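Local coordinates for protein EKC/KEOPS complex subunit GON7 (Saccharomyces cerevisiae, PDB 4WXA) that probably supports the catalytic subunit KAE1 within the EKC/KEOPS complex, which is required for threonylcarbamoylation of adenosine 37 in tRNAs that read codons beginning with adenine, at the interface of chains B and A. Numbering follows the deposited sequence. Chains: chain A, EKC/KEOPS complex subunit GON7; chain B, EKC/KEOPS complex subunit PCC1.

The interface of chains B and A. Residues chain B 63-64, 67; chain A 82, 85-86, 89.
A:Thr86, which meets the aliphatic chain of B:Arg67 across the interface, sends its hydroxyl OG1 to the backbone carbonyl O of A:Asn82, 2.8 Å away and one helical turn earlier. The C=O...OG1 angle is 141°, and the hydroxyl sits above the carbonyl plane, so the bond bends away from the lone pairs. This bond helps fix the rotation of the side chain, and the same oxygen lies 3.6 Å from CD of B:Arg67. The patch joins helix 66-94 of GON7 to the start of helix 63-88 of PCC1, a heterodimer contact within KEOPS. B:Arg67 loses 71 Å² of surface here. Its CG points away from the backbone N (chi1 -178°), and the modelled chain runs extended over the GON7 helix between A:Asn82 and A:Met89; it is incomplete beyond CD, so its guanidinium cannot be placed. The side chain of A:Asn82 meets it at about a right angle, with amide oxygen OD1 3.8 Å from CD of B:Arg67. Two turns further along the helix from A:Asn82, the methyl CE of A:Met89 packs against CD of B:Arg67 at 3.8 Å. Nearer the PCC1 backbone, CD1 of A:Leu85 reaches CA of B:Arg67 at 3.7 Å. Cutting B:Arg67 back to an alanine removes CG and CD, and is likely to leave the methyl CE of A:Met89 and OG1 of A:Thr86 without the methylene that packs against them. The two branches of A:Leu85 divide their work, for CD2 turns to the carboxylate of B:Asp63 and lies 3.5 Å from OD1, a van der Waals approach. A:Met89, with 63 Å² hidden, bridges two PCC1 residues because its chain bends at chi3 (-79°), directing CE to B:Arg67 while the sulfur SD rests 3.8 Å from CA of B:Arg64.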
loop_
_atom_site.group_PDB
_atom_site.type_symbol
_atom_site.label_atom_id
_atom_site.label_comp_id
_atom_site.label_asym_id
_atom_site.label_seq_id
_atom_site.Cartn_x
_atom_site.Cartn_y
_atom_site.Cartn_z
ATOM N N ASP B 63 4.989 -8.291 4.841
ATOM C CA ASP B 63 5.157 -6.853 4.870
ATOM C C ASP B 63 6.074 -6.359 3.773
ATOM O O ASP B 63 5.957 -5.210 3.328
ATOM C CB ASP B 63 5.668 -6.397 6.256
ATOM C CG ASP B 63 4.572 -6.389 7.321
ATOM O OD1 ASP B 63 3.416 -6.210 6.977
ATOM O OD2 ASP B 63 4.832 -6.549 8.511
ATOM N N ARG B 64 7.000 -7.217 3.339
ATOM C CA ARG B 64 7.992 -6.838 2.329
ATOM C C ARG B 64 7.264 -6.617 0.998
ATOM O O ARG B 64 7.415 -5.573 0.370
ATOM C CB ARG B 64 9.038 -7.921 2.207
ATOM C CG ARG B 64 10.080 -7.777 1.094
ATOM C CD ARG B 64 10.755 -9.125 0.798
ATOM N NE ARG B 64 11.739 -9.026 -0.290
ATOM C CZ ARG B 64 12.219 -10.066 -0.976
ATOM N N ARG B 67 4.934 -3.577 1.100
ATOM C CA ARG B 67 5.569 -2.248 1.034
ATOM C C ARG B 67 5.831 -1.882 -0.423
ATOM O O ARG B 67 5.476 -0.767 -0.869
ATOM C CB ARG B 67 6.864 -2.184 1.841
ATOM C CG ARG B 67 7.564 -0.817 1.859
ATOM C CD ARG B 67 9.028 -0.871 2.358
ATOM N N ASN A 82 5.277 3.483 4.554
ATOM C CA ASN A 82 6.596 2.964 4.260
ATOM C C ASN A 82 7.412 2.916 5.553
ATOM O O ASN A 82 8.030 1.903 5.881
ATOM C CB ASN A 82 7.288 3.798 3.163
ATOM C CG ASN A 82 6.998 3.285 1.725
ATOM O OD1 ASN A 82 6.751 2.100 1.477
ATOM N ND2 ASN A 82 7.028 4.198 0.770
ATOM N N LEU A 85 6.049 -0.046 7.739
ATOM C CA LEU A 85 6.261 -1.397 7.256
ATOM C C LEU A 85 7.737 -1.725 7.385
ATOM O O LEU A 85 8.111 -2.846 7.752
ATOM C CB LEU A 85 5.772 -1.553 5.820
ATOM C CG LEU A 85 4.244 -1.524 5.627
ATOM C CD1 LEU A 85 3.846 -1.458 4.155
ATOM C CD2 LEU A 85 3.620 -2.753 6.261
ATOM N N THR A 86 8.574 -0.737 7.101
ATOM C CA THR A 86 10.001 -0.927 7.214
ATOM C C THR A 86 10.352 -1.316 8.658
ATOM O O THR A 86 11.029 -2.317 8.885
ATOM C CB THR A 86 10.752 0.322 6.732
ATOM O OG1 THR A 86 10.428 0.519 5.358
ATOM C CG2 THR A 86 12.276 0.138 6.863
ATOM N N MET A 89 9.580 -4.814 9.365
ATOM C CA MET A 89 10.604 -5.719 8.829
ATOM C C MET A 89 11.872 -5.685 9.723
ATOM O O MET A 89 12.392 -6.717 10.094
ATOM C CB MET A 89 10.966 -5.361 7.400
ATOM C CG MET A 89 10.019 -5.907 6.343
ATOM S SD MET A 89 10.330 -5.064 4.769
ATOM C CE MET A 89 9.471 -3.530 5.039
#